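Side-chain contacts in exoglucanase A (Cellulomonas fimi, PDB 7CBD), which hydrolyses beta-1,4-glucosidic linkages in cellulose with inversion at the anomeric carbon, releasing cellobiose from the non-reducing chain ends: residues P19-S24 and K365-S370; N63-G68 and A412-E417; R99-L104 and P168-G173; D227-D232 and A284-S289; H276-L281 and I290-D295. All coordinates share one frame; numbering follows the deposited sequence.

Contact 1. Residues P19-S24 and K365-S370; sequences PTWAAS and KPPGES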
# COMPACT_ATOMS: atom_id res chain seq x y z
N PRO A 19 -16.10 8.61 2.93
CA PRO A 19 -16.86 8.99 4.13
C PRO A 19 -17.05 7.86 5.12
O PRO A 19 -17.23 8.12 6.31
CB PRO A 19 -18.19 9.49 3.57
CG PRO A 19 -18.33 8.76 2.28
CD PRO A 19 -16.94 8.61 1.72
N THR A 20 -17.02 6.60 4.66
CA THR A 20 -17.16 5.48 5.57
C THR A 20 -15.92 5.34 6.45
O THR A 20 -16.03 5.18 7.68
CB THR A 20 -17.41 4.20 4.77
OG1 THR A 20 -18.50 4.42 3.87
CG2 THR A 20 -17.73 3.02 5.69
N TRP A 21 -14.74 5.43 5.85
CA TRP A 21 -13.51 5.40 6.63
C TRP A 21 -13.40 6.65 7.50
O TRP A 21 -13.01 6.57 8.67
CB TRP A 21 -12.30 5.25 5.71
CG TRP A 21 -10.99 5.36 6.43
CD1 TRP A 21 -10.32 4.37 7.11
CD2 TRP A 21 -10.17 6.53 6.52
NE1 TRP A 21 -9.15 4.87 7.63
CE2 TRP A 21 -9.03 6.19 7.28
CE3 TRP A 21 -10.30 7.84 6.04
CZ2 TRP A 21 -8.02 7.11 7.55
CZ3 TRP A 21 -9.30 8.75 6.32
CH2 TRP A 21 -8.17 8.38 7.07
N ALA A 22 -13.79 7.81 6.97
CA ALA A 22 -13.76 9.03 7.77
C ALA A 22 -14.62 8.87 9.02
O ALA A 22 -14.23 9.30 10.11
CB ALA A 22 -14.23 10.22 6.94
N ALA A 23 -15.80 8.26 8.88
CA ALA A 23 -16.67 8.05 10.04
C ALA A 23 -16.01 7.11 11.05
O ALA A 23 -16.11 7.33 12.26
CB ALA A 23 -18.03 7.52 9.59
N SER A 24 -15.32 6.07 10.57
CA SER A 24 -14.60 5.19 11.48
C SER A 24 -13.52 5.95 12.24
O SER A 24 -13.33 5.74 13.45
CB SER A 24 -13.98 4.03 10.70
OG SER A 24 -14.99 3.26 10.09
N LYS A 365 -3.49 1.72 1.62
CA LYS A 365 -4.04 1.11 2.83
C LYS A 365 -4.65 2.20 3.70
O LYS A 365 -4.01 3.23 3.93
CB LYS A 365 -2.92 0.41 3.59
CG LYS A 365 -3.38 -0.25 4.88
CD LYS A 365 -4.19 -1.50 4.60
CE LYS A 365 -4.58 -2.20 5.90
NZ LYS A 365 -5.21 -3.53 5.68
N PRO A 366 -5.87 2.02 4.22
CA PRO A 366 -6.45 3.06 5.10
C PRO A 366 -5.96 2.89 6.52
O PRO A 366 -6.15 1.82 7.13
CB PRO A 366 -7.96 2.79 5.00
CG PRO A 366 -8.14 1.88 3.78
CD PRO A 366 -6.88 1.04 3.80
N PRO A 367 -5.30 3.90 7.09
CA PRO A 367 -4.81 3.77 8.47
C PRO A 367 -5.93 3.38 9.42
O PRO A 367 -7.03 3.93 9.38
CB PRO A 367 -4.26 5.17 8.78
CG PRO A 367 -3.86 5.71 7.44
CD PRO A 367 -4.88 5.18 6.47
N GLY A 368 -5.63 2.42 10.29
CA GLY A 368 -6.58 1.91 11.25
C GLY A 368 -7.16 0.55 10.90
O GLY A 368 -7.65 -0.15 11.79
N GLU A 369 -7.11 0.16 9.62
CA GLU A 369 -7.59 -1.15 9.22
C GLU A 369 -6.51 -2.20 9.44
O GLU A 369 -5.35 -2.01 9.04
CB GLU A 369 -8.03 -1.13 7.76
CG GLU A 369 -9.28 -0.28 7.56
CD GLU A 369 -9.84 -0.29 6.16
OE1 GLU A 369 -9.32 -1.02 5.29
OE2 GLU A 369 -10.82 0.43 5.94
N SER A 370 -6.88 -3.31 10.07
CA SER A 370 -5.94 -4.38 10.37
C SER A 370 -5.42 -5.04 9.09
O SER A 370 -6.09 -5.07 8.05
CB SER A 370 -6.65 -5.44 11.21
OG SER A 370 -5.78 -6.51 11.51
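W21 reaches from the first turn of helix 19-30 to the turn P366-E369, and its indole makes the whole contact from the helix side. The tight part runs along the N-H side of the indole, from CD1 through NE1 to CZ2. W21 NE1 donates to the backbone O of P367 at 2.9 Å, nearly straight at 161°, and the acceptor lies almost exactly in the ring plane. The proline rings pack about this bond: P366 sets its CB against one face of the indole, 3.5 Å from W21 CD1, while P367 brings CD to 3.8 Å from W21 CZ2. With CG anti to the backbone N (chi1 174°), the tryptophan side chain stands out from the helix and carries its N-H to the carbonyl. A tryptophan suits this buried place because it joins a broad apolar surface to one well-aimed donor. With an alanine here, the P367 carbonyl would probably lose its indole donor, and both prolines the surface they pack on.

The looser side is at E369, which is partly exposed. Its extended chain brings E369 OE2 no nearer than 4.1 Å to W21 CD1, obliquely to the ring, a mere brush beside the packing of the prolines.

P366 to E369 form a type II beta turn, closed by E369 N donating to P366 O at 3.1 Å. P367 and G368 occupy its two central positions, the classic Pro-Gly pair: proline fits the first, and the second has a positive phi (104°) that suits glycine. In this family 6 catalytic domain, the turn leads directly to D371, the predicted nucleophile.

Contact 2. Residues N63-G68 and A412-E417; sequences NADGNG and AGQWFE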
# COMPACT_ATOMS: atom_id res chain seq x y z
N ASN A 63 -21.05 -4.93 1.66
CA ASN A 63 -21.00 -5.97 2.69
C ASN A 63 -20.87 -5.29 4.05
O ASN A 63 -21.13 -4.09 4.18
CB ASN A 63 -19.88 -6.99 2.38
CG ASN A 63 -18.50 -6.35 2.29
OD1 ASN A 63 -18.23 -5.34 2.94
ND2 ASN A 63 -17.62 -6.93 1.47
N ALA A 64 -20.44 -6.05 5.06
CA ALA A 64 -20.32 -5.51 6.41
C ALA A 64 -19.26 -4.42 6.52
O ALA A 64 -19.29 -3.64 7.48
CB ALA A 64 -20.02 -6.63 7.41
N ASP A 65 -18.33 -4.36 5.57
CA ASP A 65 -17.23 -3.41 5.63
C ASP A 65 -17.42 -2.19 4.74
O ASP A 65 -16.62 -1.25 4.83
CB ASP A 65 -15.91 -4.10 5.25
CG ASP A 65 -15.47 -5.14 6.25
OD1 ASP A 65 -14.44 -4.93 6.94
OD2 ASP A 65 -16.17 -6.17 6.36
N GLY A 66 -18.44 -2.17 3.89
CA GLY A 66 -18.57 -1.04 2.98
C GLY A 66 -19.87 -1.07 2.21
O GLY A 66 -20.59 -2.07 2.18
N ASN A 67 -20.15 0.06 1.56
CA ASN A 67 -21.45 0.30 0.95
C ASN A 67 -21.50 0.02 -0.55
O ASN A 67 -22.50 0.35 -1.19
CB ASN A 67 -21.89 1.74 1.23
CG ASN A 67 -21.97 2.03 2.71
OD1 ASN A 67 -22.20 1.13 3.52
ND2 ASN A 67 -21.78 3.28 3.07
N GLY A 68 -20.45 -0.57 -1.11
CA GLY A 68 -20.43 -0.91 -2.52
C GLY A 68 -19.70 0.12 -3.36
O GLY A 68 -19.56 1.29 -3.01
N ALA A 412 -8.45 -8.73 8.64
CA ALA A 412 -8.04 -7.71 7.70
C ALA A 412 -9.22 -6.81 7.33
O ALA A 412 -10.32 -7.29 7.07
CB ALA A 412 -7.49 -8.37 6.44
N GLY A 413 -8.99 -5.50 7.35
CA GLY A 413 -10.01 -4.53 7.02
C GLY A 413 -10.85 -4.06 8.18
O GLY A 413 -11.54 -3.04 8.06
N GLN A 414 -10.81 -4.76 9.31
CA GLN A 414 -11.55 -4.36 10.49
C GLN A 414 -10.77 -3.30 11.27
O GLN A 414 -9.54 -3.21 11.19
CB GLN A 414 -11.83 -5.57 11.38
CG GLN A 414 -12.72 -6.61 10.71
CD GLN A 414 -14.10 -6.07 10.41
OE1 GLN A 414 -14.83 -5.67 11.30
NE2 GLN A 414 -14.47 -6.07 9.13
N TRP A 415 -11.51 -2.49 12.04
CA TRP A 415 -10.89 -1.41 12.79
C TRP A 415 -10.03 -1.96 13.92
O TRP A 415 -10.48 -2.79 14.71
CB TRP A 415 -11.96 -0.48 13.37
CG TRP A 415 -11.32 0.74 13.90
CD1 TRP A 415 -11.05 1.04 15.21
CD2 TRP A 415 -10.80 1.82 13.13
NE1 TRP A 415 -10.41 2.25 15.29
CE2 TRP A 415 -10.24 2.75 14.03
CE3 TRP A 415 -10.75 2.11 11.75
CZ2 TRP A 415 -9.65 3.93 13.61
CZ3 TRP A 415 -10.17 3.29 11.34
CH2 TRP A 415 -9.63 4.18 12.27
N PHE A 416 -8.80 -1.48 14.00
CA PHE A 416 -7.81 -1.96 14.95
C PHE A 416 -7.50 -0.81 15.91
O PHE A 416 -6.65 0.03 15.65
CB PHE A 416 -6.57 -2.41 14.18
CG PHE A 416 -5.61 -3.26 14.98
CD1 PHE A 416 -4.59 -3.94 14.32
CD2 PHE A 416 -5.71 -3.39 16.36
CE1 PHE A 416 -3.69 -4.71 15.02
CE2 PHE A 416 -4.80 -4.19 17.07
CZ PHE A 416 -3.80 -4.84 16.40
N GLU A 417 -8.21 -0.80 17.05
CA GLU A 417 -8.24 0.35 17.94
C GLU A 417 -6.84 0.76 18.41
O GLU A 417 -6.44 1.92 18.26
CB GLU A 417 -9.12 0.04 19.14
CG GLU A 417 -9.40 1.24 20.04
CD GLU A 417 -10.47 2.16 19.48
OE1 GLU A 417 -11.00 1.86 18.38
OE2 GLU A 417 -10.79 3.18 20.12
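D65 meets Q414 where a type I turn on the surface after helix 58-61, N63 to G66, with an Asx turn inside it, faces the loop leading into helix 417-425. That loop pairs through its backbone with S370, near the predicted nucleophile D371.

Backbone and Asx bonds shape the first segment. N63 OD1 accepts from D65 N at 2.8 Å, and N63 N donates to G66 O at 2.9 Å, tying down the turn twice. Asparagine suits the place because its short amide can reach the N-H two residues on.

Charge holds the aspartate. Its clear partner is R56, whose NH1 forms a salt bridge with D65 OD2.

Across the contact the approach is polar but ill-defined. The Q414 chain, bent at chi2 (-63°), swings its amide to the carboxylate, with the two planes 83° apart. Q414 NE2 comes to 2.5 Å from D65 OD1, too short and too poorly angled to count as a hydrogen bond, and with a second conformer of Q414 the position is doubtful.

G413, beside the carboxylate, has a phi of 90°, which suits glycine. D65 OD1 lies 3.6 Å from G413 O, mere proximity of two acceptors without attraction.

Contact 3. Residues R99-L104 and P168-G173; sequences RDCFAL and PYYRQG
The phenol of Y170 points its hydroxyl end into the bend formed by R99, D100 and C101. R99 N lies near the ring plane, at the edge. C101 SG approaches obliquely: it is 4.9 Å from the Y170 ring centroid and 3.9 Å from Y170 CE1. The other flat group, the guanidinium of R99, takes D100 OD2 at its edge, where R99 NE makes a salt bridge of 2.9 Å, while Y94 engages R99 in a cation-pi contact. D100 OD1 is hydrogen-bonded to Y94 OH.

Y170 OH receives a weak hydrogen bond from C101 N, 3.0 Å long but bent to 133°, and its stronger partner is the carbonyl O of G98. C101 CB also presses on it, 3.3 Å from Y170 OH. With chi1 at 62°, C101 SG stands beside the phenol, where a disulfide joins it to C163.

Tyrosine suits this buried spot, since its ring spans the gap from helix 161-182 and its OH serves the loop backbone. A phenylalanine in its place would probably leave the G98 carbonyl and the C101 N-H without this partner.

The chemistry thus fixes the loop to the helix twice, by the phenol and by the disulfide. This probably steadies the backbone of D100, whose side chain lies about 3 Å, nearest atoms, from that of D149, the predicted proton donor.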
# COMPACT_ATOMS: atom_id res chain seq x y z
N ARG A 99 -4.57 -15.60 -4.47
CA ARG A 99 -4.05 -14.35 -3.94
C ARG A 99 -3.10 -14.60 -2.77
O ARG A 99 -3.32 -15.49 -1.95
CB ARG A 99 -5.22 -13.49 -3.44
CG ARG A 99 -4.98 -12.00 -3.57
CD ARG A 99 -6.14 -11.19 -3.02
NE ARG A 99 -6.21 -11.31 -1.57
CZ ARG A 99 -7.21 -10.84 -0.83
NH1 ARG A 99 -8.24 -10.21 -1.40
NH2 ARG A 99 -7.18 -11.00 0.49
N ASP A 100 -2.05 -13.79 -2.70
CA ASP A 100 -1.09 -13.82 -1.60
C ASP A 100 -0.48 -15.22 -1.43
O ASP A 100 -0.54 -15.82 -0.37
CB ASP A 100 -1.72 -13.35 -0.29
CG ASP A 100 -2.51 -12.07 -0.45
OD1 ASP A 100 -1.90 -11.01 -0.70
OD2 ASP A 100 -3.75 -12.11 -0.34
N CYS A 101 0.12 -15.71 -2.52
CA CYS A 101 0.51 -17.12 -2.56
C CYS A 101 1.61 -17.49 -1.57
O CYS A 101 1.72 -18.67 -1.21
CB CYS A 101 0.93 -17.52 -3.98
SG CYS A 101 2.36 -16.63 -4.64
N PHE A 102 2.44 -16.56 -1.26
CA PHE A 102 3.49 -16.74 -0.16
C PHE A 102 2.94 -16.82 1.35
O PHE A 102 3.72 -17.16 2.17
CB PHE A 102 4.48 -15.58 -0.28
CG PHE A 102 5.80 -15.77 0.43
CD1 PHE A 102 6.45 -16.99 0.41
CD2 PHE A 102 6.40 -14.71 1.09
CE1 PHE A 102 7.66 -17.16 1.05
CE2 PHE A 102 7.61 -14.87 1.73
CZ PHE A 102 8.25 -16.09 1.70
N ALA A 103 1.69 -16.47 1.60
CA ALA A 103 1.13 -16.58 2.91
C ALA A 103 0.94 -18.05 3.22
O ALA A 103 0.56 -18.81 2.41
CB ALA A 103 -0.16 -15.82 2.93
N LEU A 104 1.28 -18.48 4.42
CA LEU A 104 1.04 -19.92 4.72
C LEU A 104 -0.36 -19.95 5.36
O LEU A 104 -0.52 -20.05 6.55
CB LEU A 104 2.22 -20.54 5.51
N PRO A 168 0.41 -18.91 -13.38
CA PRO A 168 -0.33 -18.64 -14.62
C PRO A 168 -1.55 -17.76 -14.39
O PRO A 168 -1.91 -16.98 -15.27
CB PRO A 168 -0.70 -20.04 -15.13
CG PRO A 168 -0.65 -20.90 -13.92
CD PRO A 168 0.45 -20.35 -13.07
N TYR A 169 -2.16 -17.85 -13.21
CA TYR A 169 -3.34 -17.05 -12.94
C TYR A 169 -3.00 -15.60 -12.60
O TYR A 169 -3.78 -14.71 -12.94
CB TYR A 169 -4.18 -17.71 -11.84
CG TYR A 169 -4.55 -19.11 -12.25
CD1 TYR A 169 -5.42 -19.33 -13.31
CD2 TYR A 169 -4.00 -20.22 -11.61
CE1 TYR A 169 -5.75 -20.60 -13.71
CE2 TYR A 169 -4.33 -21.49 -12.00
CZ TYR A 169 -5.21 -21.68 -13.05
OH TYR A 169 -5.53 -22.95 -13.44
N TYR A 170 -1.85 -15.35 -11.97
CA TYR A 170 -1.42 -13.97 -11.80
C TYR A 170 -1.16 -13.33 -13.15
O TYR A 170 -1.58 -12.20 -13.41
CB TYR A 170 -0.17 -13.88 -10.94
CG TYR A 170 -0.32 -14.16 -9.46
CD1 TYR A 170 0.77 -14.00 -8.61
CD2 TYR A 170 -1.52 -14.60 -8.90
CE1 TYR A 170 0.69 -14.26 -7.26
CE2 TYR A 170 -1.62 -14.86 -7.52
CZ TYR A 170 -0.51 -14.70 -6.72
OH TYR A 170 -0.55 -14.97 -5.36
N ARG A 171 -0.46 -14.04 -14.04
CA ARG A 171 -0.15 -13.48 -15.35
C ARG A 171 -1.43 -13.24 -16.15
O ARG A 171 -1.62 -12.16 -16.72
CB ARG A 171 0.80 -14.40 -16.10
CG ARG A 171 2.23 -14.37 -15.58
CD ARG A 171 3.07 -15.28 -16.46
NE ARG A 171 4.47 -15.37 -16.08
CZ ARG A 171 5.44 -14.65 -16.63
NH1 ARG A 171 5.16 -13.73 -17.55
NH2 ARG A 171 6.70 -14.83 -16.25
N GLN A 172 -2.32 -14.23 -16.20
CA GLN A 172 -3.52 -14.08 -17.01
C GLN A 172 -4.53 -13.14 -16.36
O GLN A 172 -5.22 -12.39 -17.05
CB GLN A 172 -4.13 -15.46 -17.29
CG GLN A 172 -3.20 -16.37 -18.08
CD GLN A 172 -3.66 -17.81 -18.13
OE1 GLN A 172 -4.86 -18.09 -18.09
NE2 GLN A 172 -2.71 -18.74 -18.20
N GLY A 173 -4.61 -13.17 -15.03
CA GLY A 173 -5.54 -12.29 -14.34
C GLY A 173 -5.13 -10.84 -14.42
O GLY A 173 -5.97 -9.96 -14.65

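Contact 4. Residues D227-D232 and A284-S289; sequences DGFVSD and AGFPSS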
# COMPACT_ATOMS: atom_id res chain seq x y z
N ASP A 227 -0.02 2.69 -16.59
CA ASP A 227 0.31 4.11 -16.48
C ASP A 227 1.46 4.37 -15.52
O ASP A 227 2.20 5.35 -15.70
CB ASP A 227 -0.93 4.88 -16.05
CG ASP A 227 -2.00 4.85 -17.11
OD1 ASP A 227 -1.87 5.58 -18.11
OD2 ASP A 227 -2.96 4.08 -16.95
N GLY A 228 1.63 3.52 -14.52
CA GLY A 228 2.66 3.75 -13.53
C GLY A 228 2.71 2.59 -12.56
O GLY A 228 2.11 1.53 -12.79
N PHE A 229 3.44 2.80 -11.47
CA PHE A 229 3.73 1.76 -10.50
C PHE A 229 3.60 2.34 -9.09
O PHE A 229 3.85 3.52 -8.87
CB PHE A 229 5.14 1.22 -10.74
CG PHE A 229 5.30 0.61 -12.10
CD1 PHE A 229 5.07 -0.74 -12.29
CD2 PHE A 229 5.62 1.40 -13.20
CE1 PHE A 229 5.17 -1.30 -13.56
CE2 PHE A 229 5.72 0.84 -14.46
CZ PHE A 229 5.50 -0.51 -14.64
N VAL A 230 3.19 1.50 -8.14
CA VAL A 230 2.99 1.95 -6.76
C VAL A 230 3.72 1.02 -5.80
O VAL A 230 3.61 -0.21 -5.90
CB VAL A 230 1.49 2.08 -6.40
CG1 VAL A 230 0.70 0.81 -6.70
CG2 VAL A 230 1.31 2.53 -4.96
N SER A 231 4.50 1.61 -4.89
CA SER A 231 5.25 0.85 -3.91
C SER A 231 4.71 1.07 -2.50
O SER A 231 3.98 2.03 -2.23
CB SER A 231 6.75 1.20 -3.95
OG SER A 231 7.05 2.33 -3.15
N ASP A 232 5.06 0.14 -1.61
CA ASP A 232 4.80 0.21 -0.18
C ASP A 232 3.34 0.02 0.16
O ASP A 232 2.94 0.32 1.31
CB ASP A 232 5.31 1.53 0.43
CG ASP A 232 6.08 1.35 1.74
OD1 ASP A 232 6.43 0.22 2.12
OD2 ASP A 232 6.36 2.40 2.37
N ALA A 284 13.80 -2.08 -19.21
CA ALA A 284 13.10 -3.30 -19.61
C ALA A 284 12.07 -3.06 -20.70
O ALA A 284 11.50 -4.04 -21.20
CB ALA A 284 12.43 -3.94 -18.39
N GLY A 285 11.80 -1.81 -21.07
CA GLY A 285 10.93 -1.53 -22.20
C GLY A 285 9.85 -0.50 -21.94
O GLY A 285 9.20 -0.04 -22.89
N PHE A 286 9.63 -0.11 -20.68
CA PHE A 286 8.60 0.87 -20.39
C PHE A 286 9.05 2.26 -20.83
O PHE A 286 10.24 2.57 -20.80
CB PHE A 286 8.30 0.88 -18.88
CG PHE A 286 7.49 -0.30 -18.45
CD1 PHE A 286 6.10 -0.25 -18.50
CD2 PHE A 286 8.10 -1.48 -18.04
CE1 PHE A 286 5.34 -1.34 -18.14
CE2 PHE A 286 7.34 -2.58 -17.67
CZ PHE A 286 5.95 -2.51 -17.72
N PRO A 287 8.12 3.11 -21.25
CA PRO A 287 8.49 4.48 -21.61
C PRO A 287 8.90 5.26 -20.37
O PRO A 287 8.42 5.02 -19.26
CB PRO A 287 7.21 5.05 -22.22
CG PRO A 287 6.10 4.28 -21.55
CD PRO A 287 6.66 2.89 -21.34
N SER A 288 9.81 6.22 -20.57
CA SER A 288 10.31 7.01 -19.45
C SER A 288 9.21 7.79 -18.74
O SER A 288 9.40 8.20 -17.59
CB SER A 288 11.43 7.94 -19.91
OG SER A 288 10.95 8.90 -20.84
N SER A 289 8.07 8.00 -19.40
CA SER A 289 6.95 8.75 -18.85
C SER A 289 6.23 8.03 -17.72
O SER A 289 5.39 8.64 -17.06
CB SER A 289 5.95 9.05 -19.97
OG SER A 289 5.63 7.87 -20.69
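F229 and F286 carry this contact between them in a T-shaped stack. F229, on strand 228-231, supplies the edge: its CZ lies 3.6 Å above the ring plane of F286, somewhat offset toward the rim. Nearest to F229 CZ are F286 CE1 (3.6 Å) and F286 CZ (3.7 Å). The centroids are 5.1 Å apart and the planes stand at 86°.

F229 leaves the strand with CG anti to its carbonyl carbon (chi1 -61°), which sends the ring lengthwise toward the loop with the para carbon leading. Its backbone is meanwhile bonded to G291 and L293 of the neighbouring strand. F286 follows the end of helix 270-283, where G285 closes a Schellman motif and turns the chain back toward the sheet. Glycine suits that position of positive phi, where a side chain would jam against the preceding carbonyl O, and the phenylalanine after it can drop straight into the core.

Further apolar groups complete the cluster: L281 touches both rings, F223 meets F286 edge-to-face, and helix 202-218 lends F212, A213 and A216.

Phenylalanine fits both places because nothing polar has to be satisfied here. The slightly positive C-H rim of F229 meets the electron-rich face of F286, an attraction that depends on orientation as well as on bulk and joins the loop after helix 270-283 to strand 228-231 within an apolar cluster.

Contact 5. Residues H276-L281 and I290-D295; sequences HMHRLL and IGMLVD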
# COMPACT_ATOMS: atom_id res chain seq x y z
N HIS A 276 15.20 3.40 -8.25
CA HIS A 276 15.81 2.17 -8.75
C HIS A 276 14.89 1.46 -9.74
O HIS A 276 15.31 1.11 -10.85
CB HIS A 276 16.10 1.30 -7.52
CG HIS A 276 16.80 0.00 -7.80
ND1 HIS A 276 16.95 -0.96 -6.82
CD2 HIS A 276 17.39 -0.49 -8.91
CE1 HIS A 276 17.61 -1.99 -7.32
NE2 HIS A 276 17.89 -1.73 -8.59
N MET A 277 13.64 1.26 -9.35
CA MET A 277 12.71 0.53 -10.21
C MET A 277 12.35 1.33 -11.45
O MET A 277 12.17 0.76 -12.52
CB MET A 277 11.47 0.12 -9.43
CG MET A 277 11.74 -0.99 -8.44
SD MET A 277 12.39 -2.50 -9.20
CE MET A 277 10.90 -3.19 -9.94
N HIS A 278 12.22 2.66 -11.33
CA HIS A 278 11.96 3.45 -12.54
C HIS A 278 13.04 3.20 -13.58
O HIS A 278 12.74 3.00 -14.76
CB HIS A 278 11.81 4.93 -12.20
CG HIS A 278 11.26 5.74 -13.33
ND1 HIS A 278 12.04 6.26 -14.34
CD2 HIS A 278 9.99 6.12 -13.62
CE1 HIS A 278 11.28 6.92 -15.20
NE2 HIS A 278 10.03 6.85 -14.78
N ARG A 279 14.31 3.23 -13.16
CA ARG A 279 15.42 2.95 -14.08
C ARG A 279 15.25 1.58 -14.72
O ARG A 279 15.28 1.45 -15.95
CB ARG A 279 16.75 3.00 -13.32
CG ARG A 279 17.26 4.38 -12.98
CD ARG A 279 18.70 4.32 -12.47
NE ARG A 279 18.81 3.66 -11.17
CZ ARG A 279 18.76 4.29 -10.00
NH1 ARG A 279 18.60 5.60 -9.96
NH2 ARG A 279 18.87 3.60 -8.87
N LEU A 280 15.07 0.55 -13.90
CA LEU A 280 15.02 -0.81 -14.42
C LEU A 280 13.82 -1.02 -15.32
O LEU A 280 13.91 -1.72 -16.34
CB LEU A 280 15.00 -1.82 -13.28
CG LEU A 280 16.27 -1.92 -12.44
CD1 LEU A 280 16.05 -2.90 -11.31
CD2 LEU A 280 17.46 -2.33 -13.29
N LEU A 281 12.67 -0.45 -14.96
CA LEU A 281 11.48 -0.62 -15.78
C LEU A 281 11.65 0.02 -17.14
O LEU A 281 11.29 -0.57 -18.17
CB LEU A 281 10.26 -0.06 -15.05
CG LEU A 281 9.81 -0.91 -13.86
CD1 LEU A 281 8.94 -0.07 -12.92
CD2 LEU A 281 9.08 -2.18 -14.31
N ILE A 290 6.51 6.74 -17.48
CA ILE A 290 5.86 6.07 -16.36
C ILE A 290 6.12 6.85 -15.07
O ILE A 290 7.22 7.38 -14.86
CB ILE A 290 6.29 4.60 -16.22
CG1 ILE A 290 7.81 4.48 -16.07
CG2 ILE A 290 5.73 3.76 -17.39
CD1 ILE A 290 8.31 3.12 -15.57
N GLY A 291 5.10 6.92 -14.22
CA GLY A 291 5.21 7.60 -12.94
C GLY A 291 5.06 6.64 -11.78
O GLY A 291 4.54 5.53 -11.94
N MET A 292 5.51 7.06 -10.61
CA MET A 292 5.56 6.21 -9.43
C MET A 292 4.71 6.81 -8.32
O MET A 292 4.59 8.03 -8.19
CB MET A 292 7.01 6.07 -8.91
CG MET A 292 8.03 5.77 -10.02
SD MET A 292 7.77 4.23 -10.93
CE MET A 292 8.42 3.08 -9.73
N LEU A 293 4.12 5.93 -7.52
CA LEU A 293 3.41 6.31 -6.30
C LEU A 293 4.04 5.58 -5.13
O LEU A 293 4.54 4.46 -5.28
CB LEU A 293 1.94 5.89 -6.35
CG LEU A 293 1.08 6.40 -7.50
CD1 LEU A 293 -0.28 5.73 -7.45
CD2 LEU A 293 0.94 7.91 -7.44
N VAL A 294 4.02 6.21 -3.95
CA VAL A 294 4.34 5.52 -2.70
C VAL A 294 3.12 5.62 -1.79
O VAL A 294 2.57 6.71 -1.60
CB VAL A 294 5.58 6.10 -1.99
CG1 VAL A 294 5.85 5.33 -0.70
CG2 VAL A 294 6.79 6.04 -2.88
N ASP A 295 2.70 4.48 -1.23
CA ASP A 295 1.70 4.43 -0.18
C ASP A 295 2.37 4.87 1.12
O ASP A 295 3.17 4.12 1.69
CB ASP A 295 1.17 3.01 -0.04
CG ASP A 295 0.05 2.89 0.99
OD1 ASP A 295 -0.29 3.90 1.64
OD2 ASP A 295 -0.50 1.78 1.15
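I290 meets H278 and L281 of helix 270-283 just before its strand begins. Its carbonyl O accepts from H278 NE2 at 2.9 Å, a somewhat bent bond (135°) although the acceptor lies in the imidazole plane. The same NE2 has a weak second bond to S288 O, so one ring N-H serves two loop carbonyls, a task that suits histidine. The I290 side chain runs antiparallel alongside the imidazole, I290 CG1 3.5 Å from H278 NE2. Its chi1 of 57° turns CG1 toward the helix, and I290 CD1 comes to 3.8 Å from L281 CB. A branched, purely apolar residue fills this corner well.

G291 passes without a side chain, and M292 next points to the helix. Its chain, bent at both chi2 and chi3, lays the sulfur beside the imidazole: M292 SD is 4.0 Å from H278 CD2, at the ring edge in a Met-aromatic contact, with H357 stacked on the same ring. The methyl M292 CE goes on to lie 4.3 Å from M277 CB. Methionine's flexibility lets it follow the helix surface.

Beyond M292 the strand turns to other neighbours. L293 packs on V230 and A360, and V294 on S231 and L358. Strand 291-295 thus runs between the parallel strands 228-231 and 358-362, with helix 270-283 covering M292's side of it and helix 202-218 touching that helix at M277 and L280.

How the contacts relate
The five contacts fall into two clusters and one separate site. Contacts 4 and 5, their centres 5 Å apart, hold neighbouring parallel strands of one sheet, 228-231 and 291-295, joined through helix 270-283 in a beta-alpha-beta crossover; their segments alternate along the chain. Contacts 1 and 2, 8 Å apart, also alternate and tie early segments to late ones across more than 340 residues, enclosing the other three. Backbone bonds from G368 to F416 and S370 to Q414 join them. Contact 3 stands over 20 Å from every other centre. Between the clusters, K365 N bonds D295 OD2, linking the strand end to the loop before the predicted nucleophile, while contact 3 lies beside the predicted proton donor.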